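Local coordinates for membrane lipoprotein family protein (PDB 4PEV) that binds adenosine and, as a BMP-family lipoprotein, probably serves as the solute-binding component of an ABC transporter at the cell membrane, at residues 105-109 and 133-138; 123-127 and 143-149; 152-158 and 319-325; 164-169 and 378-384; 249-253 and 275-281. All blocks are in the same frame, centred on the assembly; numbering follows the deposited sequence. Where two conformers were deposited one is given.

Interaction 1: residues 105-109 and 133-138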
# COMPACT_ATOMS: atom_id res chain seq x y z
N ALA C 105 28.07 -2.30 6.52
CA ALA C 105 28.61 -3.34 7.41
C ALA C 105 28.04 -4.72 7.14
O ALA C 105 28.75 -5.71 7.29
CB ALA C 105 28.35 -2.96 8.87
N ALA C 106 26.77 -4.80 6.76
CA ALA C 106 26.17 -6.08 6.42
C ALA C 106 26.72 -6.64 5.10
O ALA C 106 26.84 -7.86 4.93
CB ALA C 106 24.66 -5.94 6.35
N SER C 107 27.03 -5.75 4.16
CA SER C 107 27.62 -6.15 2.90
C SER C 107 29.06 -6.61 3.14
O SER C 107 29.49 -7.67 2.68
CB SER C 107 27.60 -4.97 1.93
OG SER C 107 26.31 -4.38 1.86
N ARG C 108 29.79 -5.78 3.88
CA ARG C 108 31.12 -6.09 4.42
C ARG C 108 31.22 -7.46 5.12
O ARG C 108 32.27 -8.08 5.10
CB ARG C 108 31.49 -4.97 5.42
CG ARG C 108 32.92 -4.97 5.92
CD ARG C 108 33.86 -4.43 4.87
NE ARG C 108 35.21 -4.97 5.02
CZ ARG C 108 36.22 -4.70 4.19
NH1 ARG C 108 36.05 -3.89 3.15
NH2 ARG C 108 37.42 -5.24 4.42
N SER C 109 30.15 -7.92 5.76
CA SER C 109 30.21 -9.12 6.60
C SER C 109 30.30 -10.45 5.84
O SER C 109 30.64 -11.49 6.41
CB SER C 109 28.99 -9.17 7.53
OG SER C 109 27.80 -9.53 6.85
N TYR C 133 30.39 -3.05 -3.31
CA TYR C 133 30.38 -4.52 -3.07
C TYR C 133 29.72 -5.24 -4.23
O TYR C 133 28.63 -5.77 -4.09
CB TYR C 133 29.64 -4.86 -1.78
CG TYR C 133 30.17 -4.14 -0.57
CD1 TYR C 133 31.22 -4.66 0.16
CD2 TYR C 133 29.61 -2.95 -0.15
CE1 TYR C 133 31.71 -4.01 1.27
CE2 TYR C 133 30.10 -2.28 0.96
CZ TYR C 133 31.15 -2.82 1.66
OH TYR C 133 31.65 -2.19 2.76
N PRO C 134 30.38 -5.27 -5.39
CA PRO C 134 29.66 -5.68 -6.61
C PRO C 134 29.24 -7.16 -6.62
O PRO C 134 28.40 -7.54 -7.44
CB PRO C 134 30.66 -5.39 -7.75
CG PRO C 134 31.82 -4.68 -7.13
CD PRO C 134 31.80 -4.98 -5.66
N GLU C 135 29.82 -7.96 -5.73
CA GLU C 135 29.49 -9.37 -5.62
C GLU C 135 28.44 -9.66 -4.53
O GLU C 135 28.00 -10.80 -4.36
CB GLU C 135 30.78 -10.17 -5.38
CG GLU C 135 31.70 -10.19 -6.60
CD GLU C 135 32.99 -10.99 -6.39
OE1 GLU C 135 33.09 -11.76 -5.39
OE2 GLU C 135 33.92 -10.86 -7.22
N GLN C 136 28.03 -8.63 -3.80
CA GLN C 136 26.91 -8.71 -2.88
C GLN C 136 25.64 -8.45 -3.66
O GLN C 136 25.54 -7.39 -4.29
CB GLN C 136 27.04 -7.64 -1.77
CG GLN C 136 25.90 -7.59 -0.77
CD GLN C 136 25.70 -8.93 -0.10
OE1 GLN C 136 26.61 -9.44 0.53
NE2 GLN C 136 24.51 -9.52 -0.24
N LYS C 137 24.68 -9.38 -3.60
CA LYS C 137 23.37 -9.21 -4.23
C LYS C 137 22.38 -8.51 -3.31
O LYS C 137 22.33 -8.81 -2.12
CB LYS C 137 22.76 -10.54 -4.63
CG LYS C 137 23.75 -11.51 -5.23
CD LYS C 137 23.04 -12.54 -6.10
CE LYS C 137 23.87 -13.80 -6.25
NZ LYS C 137 23.98 -14.54 -4.96
N TYR C 138 21.58 -7.62 -3.90
CA TYR C 138 20.59 -6.81 -3.18
C TYR C 138 19.24 -6.89 -3.87
O TYR C 138 19.18 -6.89 -5.09
CB TYR C 138 21.00 -5.35 -3.20
CG TYR C 138 22.34 -5.04 -2.57
CD1 TYR C 138 22.46 -4.84 -1.21
CD2 TYR C 138 23.48 -4.93 -3.35
CE1 TYR C 138 23.67 -4.55 -0.64
CE2 TYR C 138 24.70 -4.62 -2.79
CZ TYR C 138 24.79 -4.44 -1.43
OH TYR C 138 26.00 -4.14 -0.87
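Ser107 of helix 99-108 meets Tyr133 and Tyr138 at once, the tight part of the contact. Its CB sits over one face of the Tyr133 ring as a CH-pi contact, 3.7 Å from the ring centroid and 17° off the normal. Ser107 OG, anti to the carbonyl carbon (chi1 -50°), lies at the edge of the Tyr138 ring and in its plane, where Tyr138 OH donates to it at 2.8 Å. CG of Gln136 lies 4.1 Å from Ser107 CB. The outer side is looser: exposed Arg108 crosses Tyr133 at about a right angle, with Arg108 CD 3.8 Å from Tyr133 OH, which has a weak hydrogen bond to Asp104 OD1. With an alanine at Tyr133, Ser107 CB would probably lose the ring face it rests on, and Asp104 its weak hydroxyl partner. The helix packs on the turn and strand that follow helix 123-132, at the parallel sheet. Ser107 OG also bonds Leu103 O, so the buried hydroxyl is held by its own helix and by a tyrosine of the sheet.

Interaction 2: residues 123-127 and 143-149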
# COMPACT_ATOMS: atom_id res chain seq x y z
N GLN C 123 16.92 3.71 -1.05
CA GLN C 123 17.39 3.97 -2.40
C GLN C 123 18.63 4.84 -2.43
O GLN C 123 19.55 4.56 -3.17
CB GLN C 123 16.30 4.65 -3.20
CG GLN C 123 16.51 4.56 -4.68
CD GLN C 123 15.63 5.53 -5.42
OE1 GLN C 123 14.44 5.28 -5.64
NE2 GLN C 123 16.21 6.66 -5.77
N GLU C 124 18.64 5.90 -1.64
CA GLU C 124 19.80 6.77 -1.53
C GLU C 124 21.02 6.02 -1.01
O GLU C 124 22.04 5.98 -1.70
CB GLU C 124 19.47 7.96 -0.62
CG GLU C 124 19.24 9.28 -1.32
CD GLU C 124 20.25 10.32 -0.90
OE1 GLU C 124 19.83 11.46 -0.58
OE2 GLU C 124 21.46 9.99 -0.84
N PRO C 125 20.94 5.39 0.19
CA PRO C 125 22.10 4.68 0.69
C PRO C 125 22.59 3.55 -0.20
O PRO C 125 23.79 3.29 -0.24
CB PRO C 125 21.61 4.11 2.02
CG PRO C 125 20.54 5.04 2.45
CD PRO C 125 19.85 5.36 1.17
N LEU C 126 21.68 2.87 -0.89
CA LEU C 126 22.05 1.75 -1.76
C LEU C 126 22.81 2.20 -3.01
O LEU C 126 23.77 1.54 -3.41
CB LEU C 126 20.81 0.95 -2.18
CG LEU C 126 21.08 -0.25 -3.07
CD1 LEU C 126 21.81 -1.34 -2.31
CD2 LEU C 126 19.77 -0.79 -3.60
N GLU C 127 22.37 3.30 -3.61
CA GLU C 127 23.03 3.90 -4.78
C GLU C 127 24.53 4.09 -4.52
O GLU C 127 25.35 3.94 -5.42
CB GLU C 127 22.36 5.24 -5.16
CG GLU C 127 21.08 5.11 -6.00
CD GLU C 127 20.23 6.39 -6.11
OE1 GLU C 127 19.20 6.33 -6.81
OE2 GLU C 127 20.57 7.45 -5.52
N ALA C 143 11.04 0.37 -4.62
CA ALA C 143 11.88 1.43 -5.18
C ALA C 143 12.83 0.87 -6.20
O ALA C 143 13.09 -0.33 -6.22
CB ALA C 143 12.66 2.17 -4.09
N ALA C 144 13.32 1.76 -7.05
CA ALA C 144 14.34 1.42 -8.03
C ALA C 144 15.43 2.47 -8.03
O ALA C 144 15.19 3.67 -7.85
CB ALA C 144 13.73 1.29 -9.41
N THR C 145 16.63 1.97 -8.26
CA THR C 145 17.84 2.74 -8.11
C THR C 145 17.98 3.66 -9.35
O THR C 145 17.41 3.36 -10.40
CB THR C 145 19.01 1.77 -7.83
OG1 THR C 145 20.10 2.49 -7.25
CG2 THR C 145 19.45 0.99 -9.08
N ARG C 146 18.65 4.80 -9.22
CA ARG C 146 18.75 5.76 -10.33
C ARG C 146 19.55 5.18 -11.50
O ARG C 146 19.15 5.31 -12.65
CB ARG C 146 19.38 7.07 -9.87
CG ARG C 146 19.22 8.22 -10.86
CD ARG C 146 19.29 9.59 -10.17
NE ARG C 146 18.37 9.67 -9.03
CZ ARG C 146 18.14 10.77 -8.31
NH1 ARG C 146 18.74 11.91 -8.60
NH2 ARG C 146 17.29 10.72 -7.29
N GLU C 147 20.68 4.54 -11.19
CA GLU C 147 21.56 3.91 -12.18
C GLU C 147 21.12 2.46 -12.29
O GLU C 147 20.14 2.08 -11.68
CB GLU C 147 23.04 3.98 -11.72
CG GLU C 147 23.52 5.36 -11.22
CD GLU C 147 23.08 5.72 -9.79
OE1 GLU C 147 22.81 4.81 -8.97
OE2 GLU C 147 22.99 6.93 -9.46
N ARG C 148 21.82 1.63 -13.07
CA ARG C 148 21.49 0.20 -13.12
C ARG C 148 22.72 -0.65 -12.87
O ARG C 148 23.70 -0.55 -13.61
CB ARG C 148 20.86 -0.16 -14.46
CG ARG C 148 20.24 -1.55 -14.46
CD ARG C 148 19.75 -1.95 -15.84
NE ARG C 148 19.47 -3.39 -15.90
CZ ARG C 148 19.18 -4.06 -17.02
NH1 ARG C 148 19.14 -3.46 -18.20
NH2 ARG C 148 18.94 -5.37 -16.95
N TYR C 149 22.67 -1.49 -11.84
CA TYR C 149 23.80 -2.34 -11.42
C TYR C 149 23.44 -3.78 -11.63
O TYR C 149 22.28 -4.14 -11.50
CB TYR C 149 24.08 -2.16 -9.94
CG TYR C 149 24.24 -0.74 -9.51
CD1 TYR C 149 25.50 -0.15 -9.47
CD2 TYR C 149 23.14 0.02 -9.13
CE1 TYR C 149 25.66 1.17 -9.08
CE2 TYR C 149 23.28 1.34 -8.73
CZ TYR C 149 24.55 1.92 -8.70
OH TYR C 149 24.72 3.24 -8.31
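Glu127 reaches out from helix 123-132 along Thr145, the two side chains sliding past each other in opposite directions. Its CG is anti to the carbonyl carbon (chi1 -82°) and the chain beyond is extended, which carries the carboxylate to the backbone of the loop. There Arg146 N donates to Glu127 OE1 at 2.9 Å, on the anti side and somewhat out of the carboxylate plane. Gln123 NE2, one turn back, adds a weak bond to the same oxygen. The Arg146 guanidinium stands at 81° to the carboxylate and no N-H of it points there, so those charges are merely neighbours. Helix 123-132 is the crossover helix of a beta-alpha-beta unit between strands 114-118 and 137-141; the loop follows, with the adenosine-binding Asp142 directly before Ala143. Glu147 crosses Glu127 at about a right angle, its OE1 3.5 Å from Glu127 CG, and the two carboxylates probably repel mildly. Tyr149 OH donates to Glu147 OE1 at 2.6 Å from above the carboxylate plane, while lying 3.0 Å from Glu127 O.

Interaction 3: residues 152-158 and 319-325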
# COMPACT_ATOMS: atom_id res chain seq x y z
N VAL C 152 21.89 -5.47 -8.32
CA VAL C 152 20.68 -4.92 -7.72
C VAL C 152 19.44 -5.22 -8.54
O VAL C 152 19.31 -4.75 -9.67
CB VAL C 152 20.79 -3.40 -7.52
CG1 VAL C 152 19.48 -2.85 -6.96
CG2 VAL C 152 21.93 -3.08 -6.57
N ALA C 153 18.53 -6.00 -7.95
CA ALA C 153 17.19 -6.23 -8.49
C ALA C 153 16.21 -5.31 -7.79
O ALA C 153 15.98 -5.45 -6.59
CB ALA C 153 16.79 -7.67 -8.27
N SER C 154 15.63 -4.37 -8.53
CA SER C 154 14.61 -3.45 -8.02
C SER C 154 13.19 -3.98 -8.29
O SER C 154 12.91 -4.48 -9.38
CB SER C 154 14.76 -2.08 -8.69
OG SER C 154 15.99 -1.45 -8.37
N TYR C 155 12.31 -3.87 -7.29
CA TYR C 155 10.90 -4.21 -7.44
C TYR C 155 10.04 -2.97 -7.18
O TYR C 155 9.94 -2.49 -6.06
CB TYR C 155 10.51 -5.35 -6.50
CG TYR C 155 11.14 -6.70 -6.87
CD1 TYR C 155 12.45 -6.99 -6.53
CD2 TYR C 155 10.41 -7.67 -7.54
CE1 TYR C 155 13.03 -8.22 -6.86
CE2 TYR C 155 10.96 -8.89 -7.87
CZ TYR C 155 12.28 -9.17 -7.53
OH TYR C 155 12.85 -10.40 -7.87
N LEU C 156 9.49 -2.42 -8.26
CA LEU C 156 8.66 -1.23 -8.22
C LEU C 156 7.24 -1.64 -8.47
O LEU C 156 7.00 -2.58 -9.23
CB LEU C 156 9.02 -0.28 -9.35
CG LEU C 156 10.20 0.63 -9.11
CD1 LEU C 156 10.62 1.23 -10.44
CD2 LEU C 156 9.82 1.71 -8.09
N PHE C 157 6.29 -0.92 -7.86
CA PHE C 157 4.88 -1.13 -8.15
C PHE C 157 4.32 0.07 -8.89
O PHE C 157 4.88 1.16 -8.83
CB PHE C 157 4.09 -1.40 -6.88
CG PHE C 157 4.48 -2.67 -6.18
CD1 PHE C 157 5.56 -2.70 -5.30
CD2 PHE C 157 3.77 -3.83 -6.38
CE1 PHE C 157 5.92 -3.86 -4.65
CE2 PHE C 157 4.12 -5.01 -5.73
CZ PHE C 157 5.20 -5.02 -4.87
N ARG C 158 3.22 -0.15 -9.60
CA ARG C 158 2.53 0.92 -10.28
C ARG C 158 1.27 1.24 -9.45
O ARG C 158 0.17 0.81 -9.79
CB ARG C 158 2.20 0.51 -11.71
CG ARG C 158 3.42 0.20 -12.58
CD ARG C 158 3.03 -0.03 -14.05
NE ARG C 158 2.20 -1.22 -14.21
CZ ARG C 158 2.66 -2.47 -14.27
NH1 ARG C 158 3.97 -2.72 -14.22
NH2 ARG C 158 1.80 -3.48 -14.40
N GLY C 319 20.27 -8.51 -12.11
CA GLY C 319 19.99 -7.11 -11.83
C GLY C 319 18.89 -6.49 -12.69
O GLY C 319 18.57 -7.02 -13.74
N GLY C 320 18.32 -5.39 -12.22
CA GLY C 320 17.36 -4.62 -13.01
C GLY C 320 15.98 -4.51 -12.40
O GLY C 320 15.67 -5.17 -11.41
N ILE C 321 15.14 -3.69 -13.05
CA ILE C 321 13.80 -3.33 -12.56
C ILE C 321 12.73 -4.36 -12.90
O ILE C 321 12.68 -4.86 -14.00
CB ILE C 321 13.36 -1.97 -13.15
CG1 ILE C 321 14.36 -0.88 -12.73
CG2 ILE C 321 11.93 -1.61 -12.72
CD1 ILE C 321 14.00 0.51 -13.22
N VAL C 322 11.87 -4.66 -11.93
CA VAL C 322 10.70 -5.52 -12.12
C VAL C 322 9.48 -4.72 -11.68
O VAL C 322 9.31 -4.45 -10.50
CB VAL C 322 10.80 -6.82 -11.28
CG1 VAL C 322 9.59 -7.70 -11.49
CG2 VAL C 322 12.08 -7.59 -11.61
N SER C 323 8.65 -4.33 -12.66
CA SER C 323 7.50 -3.46 -12.44
C SER C 323 6.23 -4.31 -12.30
O SER C 323 5.96 -5.20 -13.11
CB SER C 323 7.37 -2.44 -13.58
OG SER C 323 6.35 -1.47 -13.37
N LEU C 324 5.44 -4.00 -11.27
CA LEU C 324 4.31 -4.83 -10.86
C LEU C 324 3.02 -4.02 -10.64
O LEU C 324 3.00 -3.02 -9.93
CB LEU C 324 4.68 -5.56 -9.58
CG LEU C 324 5.90 -6.47 -9.69
CD1 LEU C 324 6.18 -7.13 -8.36
CD2 LEU C 324 5.68 -7.51 -10.78
N GLY C 325 1.95 -4.50 -11.27
CA GLY C 325 0.65 -3.84 -11.27
C GLY C 325 -0.44 -4.88 -11.40
O GLY C 325 -0.21 -6.07 -11.15
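Val322 lays its CG2 over one face of the Tyr155 ring, offset toward the rim, and Leu324 CD1 comes to the edge of that ring, 4.3 Å from Tyr155 CD2. On the same face of the sheet, Phe157 CD2 rests against Leu324 CB at 3.7 Å. The Arg158 guanidinium has Leu324 C and Gly325 N over one face and Ser323 OG at its edge, where Arg158 NH1 donates in plane at 2.8 Å; the bend at chi3 (-64°) folds the group back over the other strand. Across the sheet from the rings, Leu156 CD1 touches Ile321 CG2 at 3.9 Å. Six backbone hydrogen bonds join the two parallel strands, from Gly320 N to Val152 O through Arg158 N to Leu324 O. Strand 320-324 is thereby added as the outermost strand beside 152-157, and both run toward the cleft, where Phe157 lies next to Asp142 and Lys299 of the adenosine site. Arg158 also forms salt bridges to Glu161 and Glu328; a leucine in its place would probably cost both glutamates that bridge, and Ser323 OG this donor. Arg158 thus holds the neighbouring strand through a neutral hydroxyl, its charge being met outside both segments.

Interaction 4: residues 164-169 and 378-384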
# COMPACT_ATOMS: atom_id res chain seq x y z
N SER C 164 -6.32 4.12 -8.06
CA SER C 164 -7.40 4.61 -8.91
C SER C 164 -8.65 3.77 -8.74
O SER C 164 -9.75 4.31 -8.73
CB SER C 164 -6.98 4.65 -10.40
OG SER C 164 -6.74 3.36 -10.96
N LEU C 165 -8.50 2.45 -8.61
CA LEU C 165 -9.67 1.60 -8.39
C LEU C 165 -10.30 1.94 -7.05
O LEU C 165 -11.52 2.00 -6.93
CB LEU C 165 -9.29 0.13 -8.41
CG LEU C 165 -8.65 -0.34 -9.71
CD1 LEU C 165 -8.38 -1.83 -9.67
CD2 LEU C 165 -9.55 -0.01 -10.89
N VAL C 166 -9.44 2.17 -6.06
CA VAL C 166 -9.87 2.55 -4.73
C VAL C 166 -10.56 3.91 -4.76
O VAL C 166 -11.57 4.11 -4.09
CB VAL C 166 -8.66 2.53 -3.76
CG1 VAL C 166 -8.91 3.36 -2.51
CG2 VAL C 166 -8.30 1.09 -3.39
N GLY C 167 -10.02 4.85 -5.54
CA GLY C 167 -10.60 6.18 -5.67
C GLY C 167 -12.03 6.13 -6.14
O GLY C 167 -12.90 6.80 -5.58
N ILE C 168 -12.28 5.31 -7.16
CA ILE C 168 -13.63 5.09 -7.69
C ILE C 168 -14.54 4.58 -6.59
O ILE C 168 -15.64 5.09 -6.42
CB ILE C 168 -13.62 4.09 -8.87
CG1 ILE C 168 -13.10 4.77 -10.13
CG2 ILE C 168 -15.00 3.53 -9.17
CD1 ILE C 168 -12.57 3.77 -11.14
N ILE C 169 -14.07 3.59 -5.84
CA ILE C 169 -14.87 2.99 -4.77
C ILE C 169 -15.24 3.99 -3.68
O ILE C 169 -16.39 4.04 -3.22
CB ILE C 169 -14.13 1.82 -4.10
CG1 ILE C 169 -13.87 0.68 -5.10
CG2 ILE C 169 -14.92 1.31 -2.89
CD1 ILE C 169 -15.11 -0.08 -5.50
N TRP C 378 -18.91 -0.82 -9.10
CA TRP C 378 -18.27 -2.03 -9.62
C TRP C 378 -18.11 -2.06 -11.13
O TRP C 378 -17.14 -2.62 -11.65
CB TRP C 378 -19.07 -3.27 -9.21
CG TRP C 378 -18.98 -3.55 -7.75
CD1 TRP C 378 -20.02 -3.65 -6.86
CD2 TRP C 378 -17.79 -3.75 -6.99
NE1 TRP C 378 -19.54 -3.92 -5.60
CE2 TRP C 378 -18.17 -3.98 -5.65
CE3 TRP C 378 -16.41 -3.76 -7.32
CZ2 TRP C 378 -17.23 -4.22 -4.64
CZ3 TRP C 378 -15.48 -3.99 -6.32
CH2 TRP C 378 -15.89 -4.22 -4.99
N ARG C 379 -19.09 -1.48 -11.82
CA ARG C 379 -19.11 -1.37 -13.27
C ARG C 379 -17.94 -0.48 -13.67
O ARG C 379 -17.13 -0.86 -14.51
CB ARG C 379 -20.46 -0.77 -13.70
CG ARG C 379 -20.93 -0.98 -15.13
CD ARG C 379 -22.03 0.02 -15.52
NE ARG C 379 -21.47 1.34 -15.92
CZ ARG C 379 -21.80 2.54 -15.41
NH1 ARG C 379 -22.72 2.68 -14.47
NH2 ARG C 379 -21.19 3.63 -15.88
N LEU C 380 -17.82 0.67 -13.01
CA LEU C 380 -16.70 1.59 -13.23
C LEU C 380 -15.33 1.04 -12.81
O LEU C 380 -14.34 1.29 -13.50
CB LEU C 380 -16.93 2.91 -12.51
CG LEU C 380 -18.08 3.74 -13.09
CD1 LEU C 380 -18.48 4.85 -12.13
CD2 LEU C 380 -17.71 4.29 -14.46
N VAL C 381 -15.26 0.31 -11.69
CA VAL C 381 -14.04 -0.42 -11.30
C VAL C 381 -13.59 -1.29 -12.45
O VAL C 381 -12.48 -1.16 -12.93
CB VAL C 381 -14.26 -1.34 -10.06
CG1 VAL C 381 -13.13 -2.36 -9.92
CG2 VAL C 381 -14.39 -0.51 -8.79
N GLU C 382 -14.49 -2.17 -12.89
CA GLU C 382 -14.22 -3.11 -13.97
C GLU C 382 -13.84 -2.42 -15.30
O GLU C 382 -12.97 -2.89 -16.03
CB GLU C 382 -15.43 -4.04 -14.16
CG GLU C 382 -15.23 -5.17 -15.16
CD GLU C 382 -13.93 -5.94 -14.94
OE1 GLU C 382 -13.80 -6.59 -13.88
OE2 GLU C 382 -13.04 -5.90 -15.83
N GLU C 383 -14.47 -1.29 -15.59
CA GLU C 383 -14.20 -0.57 -16.82
C GLU C 383 -12.85 0.11 -16.78
O GLU C 383 -12.31 0.43 -17.82
CB GLU C 383 -15.32 0.45 -17.10
CG GLU C 383 -15.00 1.64 -18.02
CD GLU C 383 -16.16 2.64 -18.07
OE1 GLU C 383 -17.30 2.21 -18.37
OE2 GLU C 383 -15.93 3.86 -17.78
N LEU C 384 -12.30 0.36 -15.59
CA LEU C 384 -10.97 0.96 -15.49
C LEU C 384 -9.89 -0.11 -15.37
O LEU C 384 -8.84 -0.03 -16.00
CB LEU C 384 -10.88 1.92 -14.31
CG LEU C 384 -9.55 2.66 -14.16
CD1 LEU C 384 -9.11 3.32 -15.46
CD2 LEU C 384 -9.62 3.70 -13.04
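Helices 159-181 and 375-389 run antiparallel here, their segment axes 9.3 Å apart at an angle of 162°, and the backbones come nearest where Leu165 CA lies 5.6 Å from Val381 CA. This is helix-on-helix packing in the lobe built on the mixed sheet: Val166 points away from helix 375-389, and its CG1 touches Tyr252 CD2 of that sheet, so helix 159-181 is sandwiched between the sheet and the later helix. The interface is almost wholly apolar. Ile168 stands in the middle and uses both its branches. CG2, anti to the backbone N, meets Leu380 CB at 3.9 Å and also touches Val381, while the CG1 arm carries CD1 to Leu384 CD2 at 3.5 Å. Leu165 works alongside, its CD2 4.1 Å from Leu384 CB and close to the carbonyl of Val381. Helix 196-214 adds to the surroundings, Tyr211 touching Ile168 and Tyr212 touching Leu380. One buried polar atom, Ser164 OG, faces Leu384 CD2, but it is hydrogen-bonded within its own helix, chiefly to Glu161 O and also to Gln160 O. At the other end Ile169 CD1 touches both Val381 CG2 and the Trp378 indole. That methyl lies over the face of the Trp378 six-membered ring, 4.3 Å from its centroid and 21° off the normal.

Interaction 5: residues 249-253 and 275-281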
# COMPACT_ATOMS: atom_id res chain seq x y z
N ARG C 249 -15.60 11.22 5.18
CA ARG C 249 -16.33 10.05 5.67
C ARG C 249 -15.78 8.71 5.16
O ARG C 249 -16.13 7.66 5.70
CB ARG C 249 -17.80 10.19 5.28
CG ARG C 249 -18.54 11.28 6.06
CD ARG C 249 -18.83 10.85 7.49
NE ARG C 249 -19.76 11.77 8.15
CZ ARG C 249 -21.08 11.62 8.15
NH1 ARG C 249 -21.63 10.60 7.54
NH2 ARG C 249 -21.83 12.51 8.78
N VAL C 250 -14.94 8.75 4.14
CA VAL C 250 -14.31 7.56 3.63
C VAL C 250 -12.81 7.78 3.66
O VAL C 250 -12.32 8.77 3.11
CB VAL C 250 -14.76 7.29 2.20
CG1 VAL C 250 -14.18 5.97 1.71
CG2 VAL C 250 -16.28 7.29 2.14
N PHE C 251 -12.10 6.84 4.27
CA PHE C 251 -10.72 7.04 4.70
C PHE C 251 -9.76 5.99 4.18
O PHE C 251 -9.70 4.90 4.74
CB PHE C 251 -10.67 6.97 6.22
CG PHE C 251 -11.11 8.21 6.89
CD1 PHE C 251 -12.43 8.39 7.22
CD2 PHE C 251 -10.19 9.18 7.21
CE1 PHE C 251 -12.84 9.52 7.87
CE2 PHE C 251 -10.59 10.33 7.84
CZ PHE C 251 -11.92 10.51 8.17
N TYR C 252 -8.99 6.33 3.15
CA TYR C 252 -7.98 5.42 2.58
C TYR C 252 -6.68 5.46 3.37
O TYR C 252 -6.08 6.52 3.52
CB TYR C 252 -7.71 5.82 1.13
CG TYR C 252 -6.86 4.88 0.33
CD1 TYR C 252 -6.78 3.52 0.63
CD2 TYR C 252 -6.19 5.34 -0.80
CE1 TYR C 252 -6.01 2.67 -0.15
CE2 TYR C 252 -5.42 4.50 -1.59
CZ TYR C 252 -5.34 3.17 -1.27
OH TYR C 252 -4.57 2.35 -2.06
N GLY C 253 -6.23 4.31 3.83
CA GLY C 253 -5.02 4.25 4.66
C GLY C 253 -3.76 4.05 3.85
O GLY C 253 -3.49 2.96 3.39
N ILE C 275 -21.77 7.67 10.17
CA ILE C 275 -21.55 6.68 9.11
C ILE C 275 -20.26 7.00 8.36
O ILE C 275 -20.24 7.96 7.57
CB ILE C 275 -22.75 6.62 8.15
CG1 ILE C 275 -23.96 6.04 8.88
CG2 ILE C 275 -22.41 5.79 6.92
CD1 ILE C 275 -25.29 6.26 8.17
N ALA C 276 -19.22 6.20 8.60
CA ALA C 276 -17.90 6.37 7.97
C ALA C 276 -17.21 5.03 7.76
O ALA C 276 -17.45 4.08 8.48
CB ALA C 276 -17.01 7.28 8.80
N PHE C 277 -16.31 4.96 6.78
CA PHE C 277 -15.65 3.71 6.45
C PHE C 277 -14.16 3.91 6.18
O PHE C 277 -13.75 4.97 5.74
CB PHE C 277 -16.30 3.09 5.21
CG PHE C 277 -17.73 2.70 5.42
CD1 PHE C 277 -18.05 1.48 6.01
CD2 PHE C 277 -18.76 3.54 5.04
CE1 PHE C 277 -19.37 1.12 6.21
CE2 PHE C 277 -20.09 3.19 5.23
CZ PHE C 277 -20.39 1.98 5.82
N SER C 278 -13.38 2.87 6.45
CA SER C 278 -11.95 2.90 6.21
C SER C 278 -11.62 1.96 5.06
O SER C 278 -12.38 1.04 4.75
CB SER C 278 -11.19 2.47 7.47
OG SER C 278 -11.37 3.37 8.56
N ILE C 279 -10.48 2.21 4.42
CA ILE C 279 -9.97 1.37 3.35
C ILE C 279 -8.50 0.97 3.62
O ILE C 279 -7.63 1.82 3.75
CB ILE C 279 -10.08 2.09 2.00
CG1 ILE C 279 -11.54 2.55 1.79
CG2 ILE C 279 -9.57 1.19 0.87
CD1 ILE C 279 -11.85 3.20 0.45
N GLY C 280 -8.26 -0.35 3.68
CA GLY C 280 -6.95 -0.89 4.02
C GLY C 280 -5.97 -0.84 2.87
O GLY C 280 -6.36 -0.68 1.72
N GLN C 281 -4.69 -0.96 3.19
CA GLN C 281 -3.66 -0.98 2.15
C GLN C 281 -2.55 -1.96 2.50
O GLN C 281 -2.19 -2.12 3.67
CB GLN C 281 -3.09 0.43 1.91
CG GLN C 281 -2.06 0.55 0.79
CD GLN C 281 -2.51 -0.03 -0.55
OE1 GLN C 281 -3.64 0.21 -1.02
NE2 GLN C 281 -1.63 -0.79 -1.19
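Backbone hydrogen bonds pair Arg249-Gly253 with Phe277-Ile279 in parallel register. Phe277 N gives to Arg249 O, and Phe251 N donates to Phe277 O in the carbonyl plane. Ile279 N then bonds to Phe251 O at 2.8 Å from above that carbonyl's plane, and Gly253 N to Ile279 O at 2.9 Å. Val250 CA and Ser278 CA add CA-H...O contacts to Phe277 O and Phe251 O. Helix 258-271 connects the two neighbouring strands as a beta-alpha-beta crossover and covers Phe251 and Ser278 on one face. Apolar contacts fill the other: Ile279 sends CD1 to Val250 CG1 at 3.8 Å and CG2 to Tyr252 CD1 at 3.6 Å. With CG anti to the backbone N (chi1 -171°), the Tyr252 ring leans forward and across to the neighbouring strand, its edge at Gly280 O. Among polar side chains, Arg249 NH1 donates to Ile275 O at 3.0 Å, a tentative bond since Arg249 has two conformers. Beyond Tyr252, Gln281 leads into Asp282, which binds adenosine.

How the interactions relate
From the N terminus, interaction 1 closes a short loop by setting helix 99-108 against strand 137-141 and the turn before it. Interaction 2 opens before that loop is closed, so the two cross; they meet where Leu126 packs on Tyr138. Both are complete before interaction 3 opens on strand 152-157, which neighbours 137-141 in the parallel sheet and touches the 143-149 loop. Interaction 3 closes about 160 residues later. Interaction 4 starts within that span and ends beyond it, so it crosses interaction 3 and binds a late helix to the lobe of the mixed sheet. Interaction 5 falls entirely within the spans of both, and Tyr252 and Ile279 pack against Val166 of 164-169.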